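Local coordinates for mycosin-1 (Mycobacterium smegmatis, PDB 4KB5), which acts as a subtilisin-like serine protease of the cell membrane that cleaves EspB and may regulate ESX-1 secretion and virulence, at residues A41-W45 with A46-L50; A183-K186 with V187-I191; I200-A203 with V204-G208. One frame throughout, in Å; residues are numbered along the deposited sequence.

Interaction 1 (A41-W45 with A46-L50); sequences ADRPW and ANDYL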
ATOM      1  N   ALA A  41     -11.225   2.616 -24.537  1.00 39.67           N
ATOM      2  CA  ALA A  41     -10.399   2.123 -25.631  1.00 38.96           C
ATOM      3  C   ALA A  41      -9.012   2.755 -25.560  1.00 39.37           C
ATOM      4  O   ALA A  41      -8.029   2.152 -25.995  1.00 39.14           O
ATOM      5  CB  ALA A  41     -11.050   2.406 -26.980  1.00 40.86           C
ATOM      6  N   ASP A  42      -8.944   3.961 -25.005  1.00 40.53           N
ATOM      7  CA  ASP A  42      -7.673   4.667 -24.772  1.00 43.45           C
ATOM      8  C   ASP A  42      -6.892   4.014 -23.622  1.00 42.60           C
ATOM      9  O   ASP A  42      -7.496   3.520 -22.671  1.00 41.69           O
ATOM     10  CB  ASP A  42      -7.957   6.122 -24.385  1.00 45.02           C
ATOM     11  CG  ASP A  42      -8.717   6.899 -25.466  1.00 49.67           C
ATOM     12  OD1 ASP A  42      -8.659   6.517 -26.658  1.00 50.88           O
ATOM     13  OD2 ASP A  42      -9.362   7.916 -25.112  1.00 51.87           O
ATOM     14  N   ARG A  43      -5.563   4.021 -23.704  1.00 43.16           N
ATOM     15  CA  ARG A  43      -4.699   3.668 -22.557  1.00 42.47           C
ATOM     16  C   ARG A  43      -4.966   4.658 -21.424  1.00 37.01           C
ATOM     17  O   ARG A  43      -5.089   5.848 -21.679  1.00 37.41           O
ATOM     18  CB  ARG A  43      -3.220   3.744 -22.948  1.00 45.86           C
ATOM     19  CG  ARG A  43      -2.738   2.643 -23.876  1.00 50.46           C
ATOM     20  CD  ARG A  43      -2.019   1.555 -23.102  1.00 54.22           C
ATOM     21  NE  ARG A  43      -1.541   0.474 -23.965  1.00 56.11           N
ATOM     22  CZ  ARG A  43      -2.007  -0.776 -23.946  1.00 55.99           C
ATOM     23  NH1 ARG A  43      -2.977  -1.134 -23.105  1.00 54.84           N
ATOM     24  NH2 ARG A  43      -1.492  -1.676 -24.773  1.00 56.72           N
ATOM     25  N   PRO A  44      -5.110   4.168 -20.174  1.00 34.94           N
ATOM     26  CA  PRO A  44      -5.247   5.098 -19.040  1.00 33.94           C
ATOM     27  C   PRO A  44      -3.976   5.940 -18.921  1.00 32.17           C
ATOM     28  O   PRO A  44      -2.903   5.472 -19.301  1.00 30.57           O
ATOM     29  CB  PRO A  44      -5.370   4.168 -17.820  1.00 33.43           C
ATOM     30  CG  PRO A  44      -5.746   2.835 -18.380  1.00 32.90           C
ATOM     31  CD  PRO A  44      -5.118   2.762 -19.737  1.00 32.85           C
ATOM     32  N   TRP A  45      -4.096   7.162 -18.415  1.00 30.98           N
ATOM     33  CA  TRP A  45      -2.937   8.065 -18.362  1.00 33.87           C
ATOM     34  C   TRP A  45      -1.762   7.492 -17.607  1.00 34.96           C
ATOM     35  O   TRP A  45      -0.610   7.682 -18.014  1.00 35.77           O
ATOM     36  CB  TRP A  45      -3.328   9.458 -17.851  1.00 32.35           C
ATOM     37  CG  TRP A  45      -3.487   9.615 -16.352  1.00 34.42           C
ATOM     38  CD1 TRP A  45      -4.671   9.601 -15.612  1.00 36.15           C
ATOM     39  CD2 TRP A  45      -2.428   9.869 -15.363  1.00 35.98           C
ATOM     40  NE1 TRP A  45      -4.422   9.795 -14.275  1.00 35.47           N
ATOM     41  CE2 TRP A  45      -3.096   9.964 -14.057  1.00 35.63           C
ATOM     42  CE3 TRP A  45      -1.036  10.013 -15.425  1.00 36.05           C
ATOM     43  CZ2 TRP A  45      -2.388  10.204 -12.882  1.00 36.43           C
ATOM     44  CZ3 TRP A  45      -0.337  10.243 -14.233  1.00 36.58           C
ATOM     45  CH2 TRP A  45      -0.998  10.348 -12.994  1.00 35.01           C
ATOM     46  N   ALA A  46      -2.030   6.757 -16.522  1.00 32.95           N
ATOM     47  CA  ALA A  46      -0.941   6.198 -15.708  1.00 31.74           C
ATOM     48  C   ALA A  46      -0.116   5.183 -16.498  1.00 31.42           C
ATOM     49  O   ALA A  46       1.098   5.076 -16.300  1.00 31.40           O
ATOM     50  CB  ALA A  46      -1.482   5.582 -14.416  1.00 31.81           C
ATOM     51  N   ASN A  47      -0.774   4.446 -17.396  1.00 30.17           N
ATOM     52  CA  ASN A  47      -0.087   3.488 -18.257  1.00 31.14           C
ATOM     53  C   ASN A  47       0.909   4.163 -19.207  1.00 33.11           C
ATOM     54  O   ASN A  47       1.995   3.630 -19.451  1.00 32.61           O
ATOM     55  CB  ASN A  47      -1.081   2.668 -19.075  1.00 32.15           C
ATOM     56  CG  ASN A  47      -1.829   1.629 -18.241  1.00 33.86           C
ATOM     57  OD1 ASN A  47      -1.737   0.426 -18.507  1.00 35.04           O
ATOM     58  ND2 ASN A  47      -2.569   2.088 -17.230  1.00 29.89           N
ATOM     59  N   ASP A  48       0.522   5.316 -19.762  1.00 32.77           N
ATOM     60  CA  ASP A  48       1.416   6.081 -20.639  1.00 34.83           C
ATOM     61  C   ASP A  48       2.529   6.724 -19.803  1.00 32.76           C
ATOM     62  O   ASP A  48       3.691   6.622 -20.138  1.00 35.44           O
ATOM     63  CB  ASP A  48       0.658   7.179 -21.386  1.00 36.62           C
ATOM     64  CG  ASP A  48      -0.229   6.641 -22.507  1.00 40.40           C
ATOM     65  OD1 ASP A  48       0.073   5.573 -23.085  1.00 41.52           O
ATOM     66  OD2 ASP A  48      -1.227   7.324 -22.819  1.00 42.50           O
ATOM     67  N   TYR A  49       2.146   7.385 -18.720  1.00 32.29           N
ATOM     68  CA  TYR A  49       3.085   8.061 -17.830  1.00 35.23           C
ATOM     69  C   TYR A  49       4.205   7.133 -17.333  1.00 34.72           C
ATOM     70  O   TYR A  49       5.383   7.503 -17.348  1.00 34.02           O
ATOM     71  CB  TYR A  49       2.315   8.647 -16.658  1.00 37.05           C
ATOM     72  CG  TYR A  49       3.122   9.564 -15.784  1.00 42.65           C
ATOM     73  CD1 TYR A  49       2.979  10.946 -15.885  1.00 43.98           C
ATOM     74  CD2 TYR A  49       4.024   9.057 -14.840  1.00 43.63           C
ATOM     75  CE1 TYR A  49       3.711  11.799 -15.074  1.00 47.23           C
ATOM     76  CE2 TYR A  49       4.769   9.906 -14.034  1.00 45.57           C
ATOM     77  CZ  TYR A  49       4.606  11.270 -14.157  1.00 46.63           C
ATOM     78  OH  TYR A  49       5.329  12.118 -13.359  1.00 52.54           O
ATOM     79  N   LEU A  50       3.828   5.923 -16.920  1.00 31.61           N
ATOM     80  CA  LEU A  50       4.765   4.944 -16.377  1.00 31.17           C
ATOM     81  C   LEU A  50       5.362   4.029 -17.434  1.00 32.40           C
ATOM     82  O   LEU A  50       6.126   3.114 -17.094  1.00 33.30           O
ATOM     83  CB  LEU A  50       4.066   4.081 -15.304  1.00 30.34           C
ATOM     84  CG  LEU A  50       3.591   4.784 -14.030  1.00 27.97           C
ATOM     85  CD1 LEU A  50       2.686   3.850 -13.232  1.00 29.10           C
ATOM     86  CD2 LEU A  50       4.784   5.232 -13.187  1.00 27.79           C
TER
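The short helix 45-49 begins with Pro44 at its N-cap, and the contact joins Trp45, in its first turn, to Tyr49 one turn on. Trp45 O takes the amide of Tyr49 in a nearly straight bond of 2.9 Å (173° at the hydrogen). Before it, Pro44 O receives two weaker bonds, from Asn47 N at 3.0 Å and, longer, from Asp48 N, so the carbonyl of the cap residue is shared by two amides of the first turn. The aromatic pair is offset edge-to-face: the indole turns its benzo edge to the phenol face, planes at 88° and the centroids of the indole six-membered ring and the phenol ring 5.7 Å apart, with Trp45 CZ3 3.8 Å from Tyr49 CD1. Trp45 CG stands between its own N and carbonyl carbon (chi1 80°), which brings the indole beside Tyr49, pointing the same way, with Ala46 CB over one of its faces. The indole NE1 is anchored outside the turn on Glu284 O, and the ring also rests on Pro282 of strand 279-282. Arg43 meets Asp48 only through its aliphatic part, CB lying 3.8 Å from Asp48 OD1; its guanidinium instead reaches Gly118 O. A proline N-cap and an i to i+4 aromatic pair along the first turn make this a helix start packed against the edge strand of the parallel sheet of a subtilisin-like fold.

Interaction 2 (A183-K186 with V187-I191); sequences ACYK and VTRRI
Tyr185 sits near the end of strand 183-186, where the chain leaves a two-stranded antiparallel sheet and turns back through 187-191, and its side chain meets that returning chain from CB to OH. At the start, CB lies 3.9 Å from Arg189 CD. CG comes next, held between the backbone N and the carbonyl carbon (chi1 59°), a setting that turns the ring toward residues 189-191. There Tyr185 CG and CD1 meet Ile191 CD1, which stands over one ring face, 3.9 Å from the centroid and 16° off the normal, a CH-pi contact displaced a little toward the rim. Beyond the ring, Tyr185 OH accepts a hydrogen bond from a water at 2.6 Å, and the same water donates to Ile191 O at 2.9 Å; Tyr185 OH is also hydrogen-bonded to Glu193, just past the turn. The tip is thus tied both to the loop and to the approach to helix 194-206, while Ile191 in turn packs on Thr155 and Ala156 of helix 154-171. The turn itself has one weak backbone bond, Arg189 N to Lys186 O, bent to 122°. A second water bridges strand and loop: it accepts from Lys186 N at 2.9 Å and, lying at the edge of the guanidinium and in its plane, from Arg189 NE at 2.7 Å.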
ATOM      1  N   ALA A 183      -2.976   3.532   9.231  1.00 35.67           N
ATOM      2  CA  ALA A 183      -3.563   3.839  10.543  1.00 35.80           C
ATOM      3  C   ALA A 183      -2.914   5.094  11.118  1.00 35.12           C
ATOM      4  O   ALA A 183      -1.696   5.134  11.302  1.00 35.94           O
ATOM      5  CB  ALA A 183      -3.384   2.655  11.483  1.00 32.81           C
ATOM      6  N   CYS A 184      -3.738   6.101  11.400  1.00 34.05           N
ATOM      7  CA  CYS A 184      -3.291   7.430  11.817  1.00 35.68           C
ATOM      8  C   CYS A 184      -3.685   7.719  13.255  1.00 35.36           C
ATOM      9  O   CYS A 184      -4.806   7.432  13.661  1.00 34.88           O
ATOM     10  CB  CYS A 184      -3.907   8.513  10.923  1.00 38.39           C
ATOM     11  SG  CYS A 184      -3.389   8.478   9.191  1.00 45.67           S
ATOM     12  N   TYR A 185      -2.759   8.283  14.019  1.00 34.20           N
ATOM     13  CA  TYR A 185      -3.023   8.690  15.395  1.00 34.12           C
ATOM     14  C   TYR A 185      -2.050   9.770  15.863  1.00 36.34           C
ATOM     15  O   TYR A 185      -0.930   9.884  15.344  1.00 35.25           O
ATOM     16  CB  TYR A 185      -3.038   7.488  16.353  1.00 33.66           C
ATOM     17  CG  TYR A 185      -1.772   6.655  16.435  1.00 32.85           C
ATOM     18  CD1 TYR A 185      -1.510   5.653  15.504  1.00 31.88           C
ATOM     19  CD2 TYR A 185      -0.860   6.840  17.472  1.00 33.65           C
ATOM     20  CE1 TYR A 185      -0.369   4.870  15.588  1.00 31.96           C
ATOM     21  CE2 TYR A 185       0.291   6.061  17.573  1.00 34.59           C
ATOM     22  CZ  TYR A 185       0.536   5.078  16.625  1.00 34.93           C
ATOM     23  OH  TYR A 185       1.671   4.294  16.708  1.00 34.41           O
ATOM     24  N   LYS A 186      -2.501  10.566  16.831  1.00 35.39           N
ATOM     25  CA  LYS A 186      -1.709  11.648  17.392  1.00 36.48           C
ATOM     26  C   LYS A 186      -0.476  11.125  18.110  1.00 34.74           C
ATOM     27  O   LYS A 186      -0.505  10.049  18.723  1.00 32.72           O
ATOM     28  CB  LYS A 186      -2.556  12.492  18.351  1.00 38.55           C
ATOM     29  CG  LYS A 186      -3.620  13.304  17.636  1.00 42.35           C
ATOM     30  CD  LYS A 186      -4.426  14.174  18.587  0.66 45.81           C
ATOM     31  CE  LYS A 186      -5.604  14.795  17.852  0.67 49.01           C
ATOM     32  NZ  LYS A 186      -6.299  15.832  18.663  1.00 57.85           N
ATOM     33  N   VAL A 187       0.605  11.896  18.032  1.00 35.29           N
ATOM     34  CA  VAL A 187       1.852  11.553  18.717  1.00 36.99           C
ATOM     35  C   VAL A 187       1.671  11.442  20.235  1.00 41.00           C
ATOM     36  O   VAL A 187       2.420  10.733  20.898  1.00 42.34           O
ATOM     37  CB  VAL A 187       3.011  12.522  18.364  1.00 36.11           C
ATOM     38  CG1 VAL A 187       3.437  12.344  16.906  1.00 34.73           C
ATOM     39  CG2 VAL A 187       2.644  13.972  18.660  1.00 35.14           C
ATOM     40  N   THR A 188       0.666  12.125  20.779  1.00 43.74           N
ATOM     41  CA  THR A 188       0.363  12.019  22.208  1.00 49.36           C
ATOM     42  C   THR A 188      -0.296  10.684  22.573  1.00 55.73           C
ATOM     43  O   THR A 188      -0.012  10.113  23.639  1.00 62.62           O
ATOM     44  CB  THR A 188      -0.507  13.187  22.701  1.00 47.06           C
ATOM     45  OG1 THR A 188      -1.625  13.344  21.828  1.00 51.86           O
ATOM     46  CG2 THR A 188       0.296  14.466  22.703  1.00 45.82           C
ATOM     47  N   ARG A 189      -1.156  10.180  21.684  1.00 57.39           N
ATOM     48  CA  ARG A 189      -1.818   8.897  21.904  1.00 58.26           C
ATOM     49  C   ARG A 189      -0.944   7.728  21.461  1.00 60.34           C
ATOM     50  O   ARG A 189      -0.908   7.388  20.288  1.00 70.08           O
ATOM     51  CB  ARG A 189      -3.144   8.846  21.154  1.00 61.70           C
ATOM     52  CG  ARG A 189      -3.783   7.465  21.183  1.00 65.51           C
ATOM     53  CD  ARG A 189      -4.599   7.174  19.937  0.84 64.90           C
ATOM     54  NE  ARG A 189      -5.742   8.073  19.791  0.45 66.20           N
ATOM     55  CZ  ARG A 189      -6.852   8.012  20.522  0.25 66.86           C
ATOM     56  NH1 ARG A 189      -6.986   7.099  21.477  1.00 69.36           N
ATOM     57  NH2 ARG A 189      -7.828   8.875  20.301  0.92 67.52           N
ATOM     58  N   ARG A 190      -0.259   7.105  22.415  1.00 58.38           N
ATOM     59  CA  ARG A 190       0.622   5.981  22.113  1.00 58.13           C
ATOM     60  C   ARG A 190      -0.122   4.647  22.056  1.00 56.93           C
ATOM     61  O   ARG A 190      -0.757   4.236  23.027  1.00 62.62           O
ATOM     62  CB  ARG A 190       1.757   5.905  23.136  1.00 59.35           C
ATOM     63  CD  ARG A 190       2.802   7.460  21.466  1.00 56.33           C
ATOM     64  NE  ARG A 190       3.694   6.809  20.511  1.00 59.73           N
ATOM     65  CZ  ARG A 190       4.848   6.236  20.839  0.02 59.55           C
ATOM     66  NH1 ARG A 190       5.254   6.232  22.101  0.93 60.07           N
ATOM     67  NH2 ARG A 190       5.597   5.667  19.904  1.00 60.45           N
ATOM     68  N   ILE A 191      -0.029   3.976  20.911  1.00 48.48           N
ATOM     69  CA  ILE A 191      -0.621   2.656  20.729  1.00 43.38           C
ATOM     70  C   ILE A 191       0.495   1.615  20.762  1.00 42.73           C
ATOM     71  O   ILE A 191       1.570   1.836  20.213  1.00 41.90           O
ATOM     72  CB  ILE A 191      -1.398   2.572  19.387  1.00 41.31           C
ATOM     73  CG1 ILE A 191      -2.703   3.366  19.481  1.00 40.61           C
ATOM     74  CG2 ILE A 191      -1.673   1.126  18.987  1.00 39.34           C
ATOM     75  CD1 ILE A 191      -3.359   3.632  18.141  1.00 41.22           C
TER
HETATM   76  O   HOH W   1       2.927   4.091  18.970  1.00 47.37           O
HETATM   77  O   HOH W   2      -5.138   9.731  17.693  1.00 41.71           O

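Interaction 3 (I200-A203 with V204-G208); sequences INYA and VNVKG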
ATOM      1  N   ILE A 200       6.161  -7.317  10.466  1.00 27.51           N
ATOM      2  CA  ILE A 200       6.898  -6.767   9.313  1.00 27.75           C
ATOM      3  C   ILE A 200       8.323  -7.336   9.205  1.00 28.54           C
ATOM      4  O   ILE A 200       8.732  -7.843   8.147  1.00 28.28           O
ATOM      5  CB  ILE A 200       6.842  -5.235   9.320  1.00 27.48           C
ATOM      6  CG1 ILE A 200       5.398  -4.797   9.042  1.00 27.16           C
ATOM      7  CG2 ILE A 200       7.802  -4.642   8.295  1.00 28.19           C
ATOM      8  CD1 ILE A 200       5.097  -3.355   9.374  1.00 27.92           C
ATOM      9  N   ASN A 201       9.053  -7.305  10.315  1.00 30.48           N
ATOM     10  CA  ASN A 201      10.393  -7.889  10.375  1.00 29.30           C
ATOM     11  C   ASN A 201      10.369  -9.363  10.019  1.00 28.90           C
ATOM     12  O   ASN A 201      11.214  -9.845   9.262  1.00 29.51           O
ATOM     13  CB  ASN A 201      10.990  -7.696  11.774  1.00 31.90           C
ATOM     14  CG  ASN A 201      12.377  -8.302  11.900  1.00 34.26           C
ATOM     15  OD1 ASN A 201      13.360  -7.755  11.395  1.00 32.38           O
ATOM     16  ND2 ASN A 201      12.456  -9.456  12.552  1.00 34.14           N
ATOM     17  N   TYR A 202       9.384 -10.083  10.558  1.00 29.81           N
ATOM     18  CA  TYR A 202       9.183 -11.483  10.194  1.00 30.96           C
ATOM     19  C   TYR A 202       8.958 -11.679   8.684  1.00 30.06           C
ATOM     20  O   TYR A 202       9.643 -12.474   8.032  1.00 29.47           O
ATOM     21  CB  TYR A 202       8.011 -12.091  11.000  1.00 34.18           C
ATOM     22  CG  TYR A 202       7.687 -13.507  10.583  1.00 36.64           C
ATOM     23  CD1 TYR A 202       8.519 -14.575  10.943  1.00 37.58           C
ATOM     24  CD2 TYR A 202       6.559 -13.781   9.805  1.00 37.33           C
ATOM     25  CE1 TYR A 202       8.231 -15.878  10.541  1.00 39.20           C
ATOM     26  CE2 TYR A 202       6.258 -15.077   9.407  1.00 38.58           C
ATOM     27  CZ  TYR A 202       7.091 -16.120   9.777  1.00 39.92           C
ATOM     28  OH  TYR A 202       6.785 -17.400   9.363  1.00 39.99           O
ATOM     29  N   ALA A 203       7.989 -10.961   8.129  1.00 29.07           N
ATOM     30  CA  ALA A 203       7.676 -11.097   6.701  1.00 29.24           C
ATOM     31  C   ALA A 203       8.861 -10.685   5.796  1.00 29.31           C
ATOM     32  O   ALA A 203       9.150 -11.352   4.791  1.00 29.83           O
ATOM     33  CB  ALA A 203       6.425 -10.294   6.363  1.00 28.09           C
ATOM     34  N   VAL A 204       9.562  -9.614   6.170  1.00 28.95           N
ATOM     35  CA  VAL A 204      10.661  -9.103   5.324  1.00 29.33           C
ATOM     36  C   VAL A 204      11.942  -9.898   5.565  1.00 29.71           C
ATOM     37  O   VAL A 204      12.491 -10.502   4.650  1.00 29.98           O
ATOM     38  CB  VAL A 204      10.903  -7.583   5.544  1.00 28.61           C
ATOM     39  CG1 VAL A 204      12.042  -7.059   4.672  1.00 28.32           C
ATOM     40  CG2 VAL A 204       9.634  -6.791   5.267  1.00 29.09           C
ATOM     41  N   ASN A 205      12.398  -9.918   6.808  1.00 32.72           N
ATOM     42  CA  ASN A 205      13.721 -10.464   7.121  1.00 34.89           C
ATOM     43  C   ASN A 205      13.800 -11.976   7.289  1.00 36.43           C
ATOM     44  O   ASN A 205      14.845 -12.562   7.030  1.00 37.58           O
ATOM     45  CB  ASN A 205      14.336  -9.701   8.304  1.00 33.11           C
ATOM     46  CG  ASN A 205      14.729  -8.276   7.915  1.00 32.75           C
ATOM     47  OD1 ASN A 205      15.167  -8.042   6.792  1.00 32.36           O
ATOM     48  ND2 ASN A 205      14.537  -7.321   8.821  1.00 32.35           N
ATOM     49  N   VAL A 206      12.695 -12.601   7.698  1.00 37.24           N
ATOM     50  CA  VAL A 206      12.637 -14.058   7.824  1.00 37.93           C
ATOM     51  C   VAL A 206      12.061 -14.698   6.559  1.00 38.13           C
ATOM     52  O   VAL A 206      12.635 -15.640   6.035  1.00 38.31           O
ATOM     53  CB  VAL A 206      11.843 -14.517   9.078  1.00 39.88           C
ATOM     54  CG1 VAL A 206      11.786 -16.039   9.156  1.00 39.15           C
ATOM     55  CG2 VAL A 206      12.472 -13.957  10.348  1.00 39.13           C
ATOM     56  N   LYS A 207      10.939 -14.187   6.056  1.00 36.92           N
ATOM     57  CA  LYS A 207      10.306 -14.818   4.891  1.00 36.15           C
ATOM     58  C   LYS A 207      10.660 -14.214   3.516  1.00 35.41           C
ATOM     59  O   LYS A 207      10.311 -14.779   2.481  1.00 35.64           O
ATOM     60  CB  LYS A 207       8.781 -14.914   5.073  1.00 36.55           C
ATOM     61  CG  LYS A 207       8.344 -15.719   6.295  1.00 39.97           C
ATOM     62  CD  LYS A 207       8.758 -17.186   6.204  1.00 43.08           C
ATOM     63  CE  LYS A 207       7.715 -18.014   5.474  1.00 44.54           C
ATOM     64  NZ  LYS A 207       8.271 -19.293   4.962  1.00 49.82           N
ATOM     65  N   GLY A 208      11.346 -13.078   3.495  1.00 33.32           N
ATOM     66  CA  GLY A 208      11.867 -12.545   2.229  1.00 32.22           C
ATOM     67  C   GLY A 208      10.850 -11.849   1.326  1.00 32.43           C
ATOM     68  O   GLY A 208      10.974 -11.893   0.105  1.00 32.81           O
TER
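Asn201 O is gripped by two amides of the following turn: Asn205 N, 2.7 Å away and tilted out of the carbonyl plane, and more weakly Val206 N. The side chains of the same two asparagines repeat the link, Asn205 ND2 giving a nearly straight bond (171°) to Asn201 OD1 at 2.9 Å. The acceptor is approached from above its carbonyl plane, whereas OD1 lies in the amide plane of Asn205, and the two amides stand 69° apart. With CG anti to its own N (chi1 179°), Asn201 swings OD1 toward the next turn. One residue on, Tyr202 O is also shared: Lys207 N bonds at 2.9 Å, nearly along the C=O axis, and Val206 N weakly. The i to i+5 bond from Lys207 N to Tyr202 O, like the weak one from Val206 N to Asn201 O, belongs to a wider pi-type turn near the C-terminal end of helix 194-206, ahead of Gly208, whose positive phi takes the chain out of helical geometry toward strand 210-214. Helix and strand belong to the alternating alpha/beta core of the subtilisin fold, and Ala203 and Val204 rest on Ile211 of that strand. The Ile200 and Val204 side chains lie side by side, pointing the same way, their CG2 methyls 4.1 Å apart, with Ile200 packing on Pro248 and Tyr251. The Tyr202 ring meets Val206 through CD1, 3.8 Å from Val206 CB, and has Lys207 CG over one face in a CH-pi contact, 4.1 Å from the centroid. The lysine chain bends at chi2 and chi3 and runs alongside the phenol, its CD 3.7 Å from Tyr202 OH. That hydroxyl is hydrogen-bonded to Asn171 at the end of helix 154-171, a helix that Ala203 touches through Val166 and Ala170.

Overall arrangement
All three contacts are local and partly buried, each mixing buried with exposed residues. Interaction 1 lies on the opposite side of the chain's centre from the other two, centre to centre about 38 and 34 Å away, at a helix start beside edge strand 279-282. Interactions 2 and 3 follow one another along the chain, about 11 Å apart at their nearest atoms, and both lean on helix 154-171. Interactions 1 and 3 both share carbonyls between amides, but 1 adds an aromatic pair, and 3 an asparagine pair and a pi-type turn where a helix gives way to an interior strand; in interaction 2 waters span a loop leaving a strand. None lies at the catalytic triad.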